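TetR-family transcriptional regulator (Streptomyces coelicolor, PDB 2G7L) probably binds operator DNA as a dimer through an N-terminal helix-turn-helix domain and regulates transcription, probably in response to a small-molecule ligand. Local coordinates at residues V78-A83 and R94-S99; L102-H107 and A158-Q163. All coordinates share one frame; numbering follows the deposited sequence.

Contact 1 (V78-A83 and R94-S99)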
# COMPACT_ATOMS: atom_id res chain seq x y z
N VAL A 78 -11.27 -15.62 8.52
CA VAL A 78 -9.90 -16.19 8.42
C VAL A 78 -9.49 -17.23 9.50
O VAL A 78 -9.77 -17.09 10.71
CB VAL A 78 -8.75 -15.11 8.07
CG1 VAL A 78 -9.20 -13.67 8.23
CG2 VAL A 78 -7.42 -15.37 8.82
N ASP A 79 -8.83 -18.29 9.00
CA ASP A 79 -8.39 -19.48 9.76
C ASP A 79 -7.07 -19.25 10.51
O ASP A 79 -5.99 -19.25 9.90
CB ASP A 79 -8.23 -20.70 8.83
CG ASP A 79 -8.79 -20.47 7.39
OD1 ASP A 79 -8.81 -21.47 6.60
OD2 ASP A 79 -9.20 -19.34 7.01
N LEU A 80 -7.17 -19.04 11.82
CA LEU A 80 -6.02 -18.87 12.70
C LEU A 80 -5.69 -20.18 13.45
O LEU A 80 -5.08 -20.20 14.53
CB LEU A 80 -6.30 -17.74 13.68
CG LEU A 80 -6.62 -16.36 13.09
CD1 LEU A 80 -6.56 -15.37 14.18
CD2 LEU A 80 -5.65 -15.97 11.99
N THR A 81 -6.12 -21.28 12.83
CA THR A 81 -5.97 -22.65 13.33
C THR A 81 -5.01 -23.42 12.43
O THR A 81 -4.05 -24.04 12.92
CB THR A 81 -7.34 -23.40 13.30
OG1 THR A 81 -7.97 -23.23 12.00
CG2 THR A 81 -8.28 -22.90 14.40
N GLY A 82 -5.30 -23.36 11.11
CA GLY A 82 -4.68 -24.19 10.07
C GLY A 82 -5.61 -24.52 8.88
O GLY A 82 -6.83 -24.22 8.91
N ALA A 83 -5.01 -25.13 7.84
CA ALA A 83 -5.67 -25.50 6.56
C ALA A 83 -5.61 -27.01 6.32
O ALA A 83 -6.46 -27.58 5.62
CB ALA A 83 -5.00 -24.78 5.38
N ARG A 94 2.39 -18.61 5.77
CA ARG A 94 1.95 -18.32 4.44
C ARG A 94 0.42 -18.52 4.30
O ARG A 94 -0.28 -17.72 3.61
CB ARG A 94 2.70 -19.18 3.41
CG ARG A 94 2.44 -18.71 1.96
CD ARG A 94 2.87 -19.72 0.87
NE ARG A 94 4.33 -19.93 0.79
CZ ARG A 94 5.18 -19.26 -0.01
NH1 ARG A 94 4.76 -18.26 -0.78
NH2 ARG A 94 6.47 -19.58 -0.01
N ALA A 95 -0.10 -19.62 4.88
CA ALA A 95 -1.58 -19.84 4.85
C ALA A 95 -2.39 -18.73 5.53
O ALA A 95 -3.36 -18.22 4.95
CB ALA A 95 -1.97 -21.25 5.39
N VAL A 96 -2.02 -18.28 6.72
CA VAL A 96 -2.82 -17.19 7.26
C VAL A 96 -2.75 -15.90 6.42
O VAL A 96 -3.76 -15.25 6.19
CB VAL A 96 -2.79 -17.02 8.83
CG1 VAL A 96 -2.06 -18.17 9.51
CG2 VAL A 96 -2.38 -15.64 9.32
N LEU A 97 -1.57 -15.60 5.89
CA LEU A 97 -1.38 -14.36 5.14
C LEU A 97 -2.15 -14.42 3.86
O LEU A 97 -2.67 -13.44 3.42
CB LEU A 97 0.13 -14.03 4.96
CG LEU A 97 0.69 -13.45 6.26
CD1 LEU A 97 2.20 -13.52 6.27
CD2 LEU A 97 0.19 -11.99 6.45
N THR A 98 -2.26 -15.60 3.29
CA THR A 98 -3.10 -15.82 2.11
C THR A 98 -4.59 -15.60 2.37
O THR A 98 -5.27 -14.92 1.59
CB THR A 98 -2.81 -17.23 1.50
OG1 THR A 98 -1.44 -17.26 1.15
CG2 THR A 98 -3.62 -17.53 0.26
N SER A 99 -5.11 -16.16 3.45
CA SER A 99 -6.52 -15.97 3.72
C SER A 99 -6.81 -14.55 4.12
O SER A 99 -7.81 -14.04 3.68
CB SER A 99 -7.13 -17.03 4.66
OG SER A 99 -6.40 -17.23 5.84
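The loop 78-83, which leads from helix 63-74 into helix 89-106, doubles back along the helix it is about to enter, so that Val-78 lies beside Ser-99 and Asp-79 beside Val-96. No hydrogen bond crosses between the two segments, and the fit rests on van der Waals contact, with the Ser-99 side chain at its centre and the Asp-79 carboxylate at its exposed edge. The apolar part belongs to Leu-80 and Val-96. Leu-80 starts out facing away from the helix, yet its tip turns back and CD2 comes to 4.2 Å from CG2 of Val-96. Next to this pair the main chain itself makes contact, the carbonyl O of Asp-79 resting 4.0 Å from CB of Val-96. Helix 122-136 closes over the same valine through Leu-127, Val-131 and Leu-134, and its Arg-126 touches Leu-80, so Val-96 is buried between loop and helix.

The polar part gathers at Ser-99. Its OG sits in the crowded position between the backbone N and the carbonyl carbon (chi1 51°), which turns it back onto its own helix, where the carbonyl O atoms of Ala-95 and Val-96 are both weak hydrogen-bonding candidates at 3.3 Å from OG. Val-78 directs its CB at the helix and lays CG2 against this hydroxyl, 3.7 Å from Ser-99 OG. The carboxylate of Asp-79 also approaches it from the loop, but OD2 stops 3.7 Å from Ser-99 OG, a polar neighbour without a bond. On another flank of the helix, Arg-94 forms a salt bridge with Asp-215 of helix 206-223. The contact joins an interhelical connection to the first long helix of the all-helical C-terminal domain, which in TetR-family regulators usually binds ligand and mediates dimerisation.

Contact 2 (L102-H107 and A158-Q163)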
# COMPACT_ATOMS: atom_id res chain seq x y z
N LEU A 102 -6.96 -12.93 0.69
CA LEU A 102 -8.18 -13.30 -0.02
C LEU A 102 -9.40 -12.53 0.51
O LEU A 102 -10.25 -12.17 -0.27
CB LEU A 102 -8.42 -14.81 0.10
CG LEU A 102 -7.49 -15.62 -0.81
CD1 LEU A 102 -7.41 -17.06 -0.34
CD2 LEU A 102 -7.86 -15.53 -2.30
N VAL A 103 -9.47 -12.23 1.80
CA VAL A 103 -10.54 -11.29 2.20
C VAL A 103 -10.35 -9.89 1.65
O VAL A 103 -11.28 -9.30 1.17
CB VAL A 103 -11.07 -11.39 3.71
CG1 VAL A 103 -10.27 -12.32 4.60
CG2 VAL A 103 -11.44 -10.03 4.36
N LEU A 104 -9.12 -9.40 1.62
CA LEU A 104 -8.84 -8.09 1.01
C LEU A 104 -9.15 -8.05 -0.48
O LEU A 104 -9.67 -7.07 -0.96
CB LEU A 104 -7.40 -7.69 1.28
CG LEU A 104 -6.99 -6.82 2.48
CD1 LEU A 104 -7.97 -6.76 3.59
CD2 LEU A 104 -5.64 -7.12 3.01
N PHE A 105 -8.83 -9.11 -1.22
CA PHE A 105 -9.09 -9.14 -2.68
C PHE A 105 -10.59 -9.10 -2.95
O PHE A 105 -11.00 -8.56 -3.96
CB PHE A 105 -8.51 -10.43 -3.32
CG PHE A 105 -7.04 -10.32 -3.79
CD1 PHE A 105 -6.05 -9.75 -2.98
CD2 PHE A 105 -6.66 -10.81 -5.04
CE1 PHE A 105 -4.66 -9.65 -3.41
CE2 PHE A 105 -5.29 -10.75 -5.46
CZ PHE A 105 -4.30 -10.15 -4.64
N ALA A 106 -11.40 -9.67 -2.06
CA ALA A 106 -12.87 -9.56 -2.12
C ALA A 106 -13.35 -8.13 -1.85
O ALA A 106 -14.37 -7.72 -2.37
CB ALA A 106 -13.55 -10.56 -1.16
N HIS A 107 -12.59 -7.35 -1.06
CA HIS A 107 -12.99 -5.99 -0.69
C HIS A 107 -11.88 -4.91 -0.85
O HIS A 107 -11.41 -4.33 0.16
CB HIS A 107 -13.54 -5.99 0.74
CG HIS A 107 -14.63 -6.98 0.96
ND1 HIS A 107 -15.96 -6.70 0.69
CD2 HIS A 107 -14.60 -8.25 1.41
CE1 HIS A 107 -16.69 -7.76 0.96
NE2 HIS A 107 -15.90 -8.72 1.40
N ALA A 158 -1.21 -3.67 0.62
CA ALA A 158 -0.85 -2.84 -0.56
C ALA A 158 -1.17 -3.58 -1.84
O ALA A 158 -1.70 -2.98 -2.76
CB ALA A 158 0.62 -2.40 -0.52
N THR A 159 -0.91 -4.86 -1.90
CA THR A 159 -1.19 -5.64 -3.14
C THR A 159 -2.69 -5.81 -3.43
O THR A 159 -3.13 -5.84 -4.60
CB THR A 159 -0.50 -7.04 -3.15
OG1 THR A 159 0.93 -6.89 -3.04
CG2 THR A 159 -0.78 -7.80 -4.47
N ALA A 160 -3.48 -6.01 -2.38
CA ALA A 160 -4.95 -6.07 -2.53
C ALA A 160 -5.54 -4.69 -2.91
O ALA A 160 -6.51 -4.62 -3.68
CB ALA A 160 -5.60 -6.62 -1.24
N ALA A 161 -4.94 -3.61 -2.38
CA ALA A 161 -5.29 -2.23 -2.77
C ALA A 161 -5.30 -1.94 -4.27
O ALA A 161 -6.13 -1.14 -4.76
CB ALA A 161 -4.42 -1.19 -2.01
N GLU A 162 -4.36 -2.56 -4.98
CA GLU A 162 -4.16 -2.45 -6.43
C GLU A 162 -5.16 -3.25 -7.24
O GLU A 162 -5.16 -3.14 -8.45
CB GLU A 162 -2.75 -2.93 -6.82
CG GLU A 162 -1.51 -2.15 -6.18
CD GLU A 162 -0.13 -2.69 -6.68
OE1 GLU A 162 0.76 -1.86 -6.98
OE2 GLU A 162 0.08 -3.94 -6.78
N GLN A 163 -5.98 -4.09 -6.58
CA GLN A 163 -7.03 -4.87 -7.27
C GLN A 163 -8.25 -4.00 -7.59
O GLN A 163 -8.60 -3.08 -6.83
CB GLN A 163 -7.44 -6.11 -6.46
CG GLN A 163 -6.30 -7.11 -6.10
CD GLN A 163 -5.30 -7.34 -7.25
OE1 GLN A 163 -5.70 -7.73 -8.35
NE2 GLN A 163 -4.00 -7.09 -7.00
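Phe-105 carries most of this contact, and its ring packs against Ala-160 and is covered on one face by Gln-163. From CB the chain runs with CG anti to the carbonyl carbon (chi1 -89°), which swings the ring across to helix 142-161. CD1 meets the methyl of Ala-160 at 3.6 Å from its CB, and CE1 continues along the same residue, 3.7 Å from Ala-160 CA. At the tip, CZ points its edge at the methyl of Thr-159, with CG2 4.2 Å away. Over one face stands Gln-163, its CG above the ring centre, 3.7 Å from the Phe-105 centroid, a CH-pi contact.

Gln-163 bends at chi2 (-42°) so that its amide lies nearly parallel to the ring, 8° between planes, displaced toward CE2 and CZ. A nearly straight hydrogen bond from Gln-163 NE2 to Thr-159 O, 2.8 Å long and in the carbonyl plane, fixes the amide in this orientation. Beside the ring, Leu-104 CB presses on Ala-160 CB at 3.3 Å, tighter than usual for two carbons, and the small alanine lets the helices come this close. An alanine in place of Phe-105 would remove the surface beneath Gln-163 and would probably loosen the packing on Ala-160.

Ala-206 and Leu-210 of helix 206-223 also touch the ring. Thr-159 OG1 bonds to Asp-155 O and only weakly to Gln-154 of the second subunit, on which Ala-158 and Glu-162 also pack. The C-terminal end of helix 89-106 thus packs on the last turn of helix 142-161 and the residues following it, within the C-terminal helical domain characteristic of TetR-family regulators.

Both contacts draw on helix 89-106, contact 1 from its middle and contact 2 from its C-terminal end, with centres about 16 Å apart. They meet directly where CG1 of Val-78 packs against CG1 of Val-103, 4.0 Å away. Contact 1 is local along the chain and lies farther out, about 14 Å from the chain centre; contact 2 joins residues some fifty positions apart and lies about 7 Å from that centre, though both are only partly buried. The difference shows in their chemistry: a loop with a carboxylate near a hydroxyl in the first, a stacked aromatic ring and amide in the second, which alone borders the second subunit.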